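Local coordinates for glyoxylate-induced Protein (Pseudomonas aeruginosa, PDB 1SQ4) that is of unproven function but, as a bicupin of the ureidoglycine aminohydrolase family, may act as a ureidoglycine aminohydrolase, at residues D50-W55 / V73-N78; E98-L103 / N130-H135. All blocks are in the same frame, centred on the assembly; numbering follows the deposited sequence.

Contact 1. Residues D50-W55 / V73-N78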
loop_
_atom_site.group_PDB
_atom_site.type_symbol
_atom_site.label_atom_id
_atom_site.label_comp_id
_atom_site.label_asym_id
_atom_site.label_seq_id
_atom_site.Cartn_x
_atom_site.Cartn_y
_atom_site.Cartn_z
ATOM N N ASP A 50 -2.635 46.755 11.013
ATOM C CA ASP A 50 -2.061 47.055 12.320
ATOM C C ASP A 50 -2.476 46.007 13.333
ATOM O O ASP A 50 -3.646 45.622 13.402
ATOM C CB ASP A 50 -2.534 48.422 12.819
ATOM C CG ASP A 50 -2.587 49.452 11.718
ATOM O OD1 ASP A 50 -1.518 49.740 11.130
ATOM O OD2 ASP A 50 -3.696 49.968 11.442
ATOM N N ASN A 51 -1.502 45.567 14.119
ATOM C CA ASN A 51 -1.702 44.574 15.165
ATOM C C ASN A 51 -2.482 43.365 14.696
ATOM O O ASN A 51 -3.444 42.947 15.331
ATOM C CB ASN A 51 -2.398 45.222 16.364
ATOM C CG ASN A 51 -1.627 46.413 16.890
ATOM O OD1 ASN A 51 -0.402 46.358 17.019
ATOM N ND2 ASN A 51 -2.335 47.496 17.200
HETATM N N MSE A 52 -2.040 42.783 13.593
HETATM C CA MSE A 52 -2.721 41.633 13.034
HETATM C C MSE A 52 -1.831 40.419 12.785
HETATM O O MSE A 52 -0.689 40.543 12.344
HETATM C CB MSE A 52 -3.385 42.049 11.727
HETATM C CG MSE A 52 -4.217 40.963 11.046
HETATM SE SE MSE A 52 -3.282 39.695 9.938
HETATM C CE MSE A 52 -3.745 40.408 8.178
ATOM N N ARG A 53 -2.373 39.242 13.068
ATOM C CA ARG A 53 -1.677 37.984 12.837
ATOM C C ARG A 53 -2.788 37.043 12.342
ATOM O O ARG A 53 -3.920 37.118 12.821
ATOM C CB ARG A 53 -1.045 37.475 14.139
ATOM C CG ARG A 53 -2.063 37.120 15.233
ATOM C CD ARG A 53 -1.461 37.024 16.648
ATOM N NE ARG A 53 -0.360 36.060 16.755
ATOM C CZ ARG A 53 -0.356 34.982 17.543
ATOM N NH1 ARG A 53 -1.399 34.686 18.324
ATOM N NH2 ARG A 53 0.712 34.199 17.551
HETATM N N MSE A 54 -2.484 36.185 11.372
HETATM C CA MSE A 54 -3.492 35.272 10.844
HETATM C C MSE A 54 -2.924 33.912 10.468
HETATM O O MSE A 54 -1.742 33.768 10.156
HETATM C CB MSE A 54 -4.172 35.872 9.607
HETATM C CG MSE A 54 -3.242 36.072 8.419
HETATM SE SE MSE A 54 -4.056 36.930 6.867
HETATM C CE MSE A 54 -3.300 35.843 5.439
ATOM N N TRP A 55 -3.799 32.923 10.494
ATOM C CA TRP A 55 -3.443 31.577 10.142
ATOM C C TRP A 55 -4.017 31.334 8.772
ATOM O O TRP A 55 -5.218 31.512 8.569
ATOM C CB TRP A 55 -4.022 30.619 11.169
ATOM C CG TRP A 55 -3.146 30.564 12.357
ATOM C CD1 TRP A 55 -1.956 29.903 12.455
ATOM C CD2 TRP A 55 -3.322 31.257 13.599
ATOM N NE1 TRP A 55 -1.379 30.139 13.676
ATOM C CE2 TRP A 55 -2.198 30.967 14.401
ATOM C CE3 TRP A 55 -4.316 32.096 14.112
ATOM C CZ2 TRP A 55 -2.041 31.486 15.693
ATOM C CZ3 TRP A 55 -4.161 32.613 15.395
ATOM C CH2 TRP A 55 -3.030 32.304 16.171
ATOM N N VAL A 73 -7.971 35.480 11.195
ATOM C CA VAL A 73 -7.333 36.688 11.690
ATOM C C VAL A 73 -7.531 37.037 13.150
ATOM O O VAL A 73 -8.634 37.005 13.667
ATOM C CB VAL A 73 -7.764 37.881 10.842
ATOM C CG1 VAL A 73 -7.089 39.141 11.336
ATOM C CG2 VAL A 73 -7.413 37.616 9.394
ATOM N N GLU A 74 -6.438 37.388 13.801
ATOM C CA GLU A 74 -6.465 37.765 15.195
ATOM C C GLU A 74 -6.038 39.221 15.289
ATOM O O GLU A 74 -4.901 39.583 14.943
ATOM C CB GLU A 74 -5.503 36.873 15.990
ATOM C CG GLU A 74 -5.246 37.306 17.430
ATOM C CD GLU A 74 -4.169 36.476 18.129
ATOM O OE1 GLU A 74 -3.616 36.945 19.138
ATOM O OE2 GLU A 74 -3.873 35.350 17.687
ATOM N N LEU A 75 -6.959 40.068 15.723
ATOM C CA LEU A 75 -6.646 41.481 15.878
ATOM C C LEU A 75 -6.503 41.803 17.339
ATOM O O LEU A 75 -7.361 41.466 18.153
ATOM C CB LEU A 75 -7.747 42.359 15.306
ATOM C CG LEU A 75 -7.974 42.183 13.821
ATOM C CD1 LEU A 75 -9.144 43.054 13.403
ATOM C CD2 LEU A 75 -6.708 42.536 13.064
ATOM N N ALA A 76 -5.405 42.458 17.664
ATOM C CA ALA A 76 -5.156 42.864 19.024
ATOM C C ALA A 76 -5.915 44.164 19.172
ATOM O O ALA A 76 -6.374 44.748 18.186
ATOM C CB ALA A 76 -3.681 43.101 19.239
ATOM N N PRO A 77 -6.066 44.637 20.409
ATOM C CA PRO A 77 -6.794 45.888 20.565
ATOM C C PRO A 77 -6.243 46.954 19.634
ATOM O O PRO A 77 -5.028 47.076 19.462
ATOM C CB PRO A 77 -6.588 46.212 22.033
ATOM C CG PRO A 77 -6.599 44.851 22.657
ATOM C CD PRO A 77 -5.713 44.059 21.717
ATOM N N ASN A 78 -7.158 47.698 19.015
ATOM C CA ASN A 78 -6.825 48.789 18.107
ATOM C C ASN A 78 -6.304 48.271 16.769
ATOM O O ASN A 78 -5.862 49.047 15.930
ATOM C CB ASN A 78 -5.795 49.709 18.775
ATOM C CG ASN A 78 -5.687 51.054 18.097
ATOM O OD1 ASN A 78 -6.660 51.808 18.039
ATOM N ND2 ASN A 78 -4.503 51.369 17.574
HETATM O O HOH W 1 -1.764 50.541 18.316
#
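R53 and E74 face each other as a hydrogen-bonded antiparallel pair and also meet through their charged ends. R53 NH1 reaches E74 OE2 at 2.6 Å, on the syn side of the carboxylate and 25° out of its plane, and holds OE1 more weakly. The two side chains lie side by side, pointing the same way, E74 with CG anti to its backbone N (chi1 170°) and extended beyond, while the guanidinium and carboxylate planes stand nearly perpendicular. The length of both side chains lets NH1 and the carboxylate meet beside the strands. W55 lies against the pair: its CZ2 is over one face of the guanidinium, offset toward the rim, its CH2 is 3.5 Å from E74 OE2, and its NE1 is hydrogen-bonded to R39 O. Outside the pair, R53 NH2 has a salt bridge to D40, and E74 OE1 a hydrogen bond to H135.

Between the backbones, R53 N donates to E74 O, and E74 N to R53 O at 2.7 Å; A76 N closes on N51 O. The opposite face of the sheet is apolar and buried. Of the selenomethionines M52 and M54, M52 sets CG 3.4 Å from V73 CG1, crossing V73 at about a right angle, and also touches L75 CD2, while M54 CB rests on V73 CG2. At the chain corners a water accepts from both N51 ND2 and N78 ND2. The whole is an antiparallel beta hairpin, strands 52-57 and 69-76, at the margin of a cupin barrel sheet.

Contact 2. Residues E98-L103 / N130-H135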
loop_
_atom_site.group_PDB
_atom_site.type_symbol
_atom_site.label_atom_id
_atom_site.label_comp_id
_atom_site.label_asym_id
_atom_site.label_seq_id
_atom_site.Cartn_x
_atom_site.Cartn_y
_atom_site.Cartn_z
ATOM N N GLU A 98 -14.680 35.037 17.919
ATOM C CA GLU A 98 -14.345 35.439 19.273
ATOM C C GLU A 98 -14.057 36.912 19.292
ATOM O O GLU A 98 -13.350 37.424 18.423
ATOM C CB GLU A 98 -13.129 34.681 19.766
ATOM C CG GLU A 98 -12.897 34.753 21.248
ATOM C CD GLU A 98 -11.709 33.918 21.641
ATOM O OE1 GLU A 98 -10.580 34.445 21.601
ATOM O OE2 GLU A 98 -11.897 32.721 21.955
ATOM N N GLY A 99 -14.615 37.590 20.289
ATOM C CA GLY A 99 -14.423 39.023 20.415
ATOM C C GLY A 99 -15.444 39.820 19.623
ATOM O O GLY A 99 -16.437 39.277 19.134
ATOM N N GLU A 100 -15.202 41.120 19.503
ATOM C CA GLU A 100 -16.099 41.994 18.764
ATOM C C GLU A 100 -15.330 42.736 17.678
ATOM O O GLU A 100 -14.313 43.373 17.947
ATOM C CB GLU A 100 -16.747 43.002 19.706
ATOM C CG GLU A 100 -17.682 43.993 19.030
ATOM C CD GLU A 100 -17.928 45.226 19.893
ATOM O OE1 GLU A 100 -18.095 45.057 21.128
ATOM O OE2 GLU A 100 -17.961 46.353 19.338
ATOM N N LEU A 101 -15.821 42.640 16.447
ATOM C CA LEU A 101 -15.186 43.300 15.321
ATOM C C LEU A 101 -16.054 44.460 14.874
ATOM O O LEU A 101 -17.281 44.399 14.944
ATOM C CB LEU A 101 -14.996 42.311 14.161
ATOM C CG LEU A 101 -14.153 42.714 12.941
ATOM C CD1 LEU A 101 -12.761 43.102 13.389
ATOM C CD2 LEU A 101 -14.067 41.553 11.961
ATOM N N SER A 102 -15.404 45.526 14.429
ATOM C CA SER A 102 -16.104 46.707 13.951
ATOM C C SER A 102 -15.883 46.790 12.447
ATOM O O SER A 102 -14.762 47.013 11.989
ATOM C CB SER A 102 -15.552 47.952 14.643
ATOM O OG SER A 102 -16.220 49.124 14.229
ATOM N N LEU A 103 -16.954 46.588 11.684
ATOM C CA LEU A 103 -16.891 46.629 10.223
ATOM C C LEU A 103 -17.634 47.822 9.643
ATOM O O LEU A 103 -18.790 48.075 9.978
ATOM C CB LEU A 103 -17.495 45.352 9.619
ATOM C CG LEU A 103 -17.696 45.334 8.095
ATOM C CD1 LEU A 103 -16.349 45.331 7.417
ATOM C CD2 LEU A 103 -18.496 44.123 7.678
ATOM N N ASN A 130 -10.652 46.818 15.546
ATOM C CA ASN A 130 -10.959 46.223 16.841
ATOM C C ASN A 130 -10.979 47.367 17.854
ATOM O O ASN A 130 -9.921 47.781 18.359
ATOM C CB ASN A 130 -9.894 45.194 17.237
ATOM C CG ASN A 130 -10.183 44.550 18.585
ATOM O OD1 ASN A 130 -9.397 43.739 19.086
ATOM N ND2 ASN A 130 -11.320 44.918 19.183
ATOM N N THR A 131 -12.182 47.877 18.138
ATOM C CA THR A 131 -12.351 48.992 19.072
ATOM C C THR A 131 -12.461 48.574 20.524
ATOM O O THR A 131 -12.679 49.424 21.373
ATOM C CB THR A 131 -13.607 49.850 18.753
ATOM O OG1 THR A 131 -14.784 49.047 18.872
ATOM C CG2 THR A 131 -13.539 50.431 17.357
ATOM N N THR A 132 -12.308 47.284 20.824
ATOM C CA THR A 132 -12.409 46.833 22.214
ATOM C C THR A 132 -11.031 46.678 22.847
ATOM O O THR A 132 -10.010 46.868 22.192
ATOM C CB THR A 132 -13.130 45.469 22.358
ATOM O OG1 THR A 132 -12.219 44.413 22.029
ATOM C CG2 THR A 132 -14.349 45.391 21.450
ATOM N N GLY A 133 -11.016 46.330 24.130
ATOM C CA GLY A 133 -9.762 46.144 24.836
ATOM C C GLY A 133 -9.348 44.687 24.811
ATOM O O GLY A 133 -8.305 44.314 25.340
ATOM N N GLN A 134 -10.180 43.858 24.193
ATOM C CA GLN A 134 -9.903 42.435 24.084
ATOM C C GLN A 134 -9.639 42.034 22.628
ATOM O O GLN A 134 -10.144 42.669 21.697
ATOM C CB GLN A 134 -11.081 41.633 24.621
ATOM C CG GLN A 134 -10.714 40.773 25.800
ATOM C CD GLN A 134 -10.426 41.601 27.028
ATOM O OE1 GLN A 134 -9.701 41.165 27.932
ATOM N NE2 GLN A 134 -11.009 42.806 27.080
ATOM N N HIS A 135 -8.854 40.979 22.434
ATOM C CA HIS A 135 -8.557 40.526 21.089
ATOM C C HIS A 135 -9.810 40.052 20.402
ATOM O O HIS A 135 -10.821 39.760 21.042
ATOM C CB HIS A 135 -7.540 39.392 21.093
ATOM C CG HIS A 135 -6.174 39.808 21.534
ATOM N ND1 HIS A 135 -5.032 39.170 21.108
ATOM C CD2 HIS A 135 -5.769 40.791 22.370
ATOM C CE1 HIS A 135 -3.978 39.743 21.662
ATOM N NE2 HIS A 135 -4.398 40.727 22.431
HETATM O O HOH W 2 -12.920 41.845 21.083
#
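Where strands of the first cupin barrel pass from one sheet to the other, the loop 130-135 lies against the turn before strand 101-105; E100 meets T132 there and G99 meets H135. A water joins the two: it accepts from E100 N at 2.9 Å, donates to H135 O, and lies 2.8 Å from T132 OG1. This mediation spans backbones that stay well apart, the nearest CA atoms, those of G99 and H135, being 6.1 Å from each other. G99 suits its place doubly: its backbone angles (phi 87°, psi -169°) would jam a CB against the preceding carbonyl, and a CB would also point toward the loop and clash with H135 O.

T132 uses both branches. OG1 lies between its own N and carbonyl carbon (chi1 79°), and accepts from Q134 N at 3.0 Å, an ST turn within the link between strands 126-129 and 136-144 of the cupin beta barrel. CG2 turns instead to E100, 3.8 Å from its CB, with the methyl also packed near the carboxylate. The aliphatic part of a glutamate can serve such a contact in a residue that is partly exposed. Further along, S102 CB and T131 CG2 approach loosely at 4.2 Å. E98 directs its carboxylate elsewhere, OE1 forming a salt bridge with R137 and a hydrogen bond with H10.

Overall arrangement
Both contacts belong to the first cupin domain, their centres about 10 Å apart, yet they differ in kind. Contact 1 is partly buried and pairs two neighbouring strands of one sheet directly, with an apolar face on one side and a charged pair on the other. Contact 2 lies at the surface, joins a loop to a turn and the start of a strand in the four-stranded sheet, and relies on water and loose side-chain packing. They follow one another along the chain but touch in space: N78 N probably donates to N130 O, and P77 packs on G133.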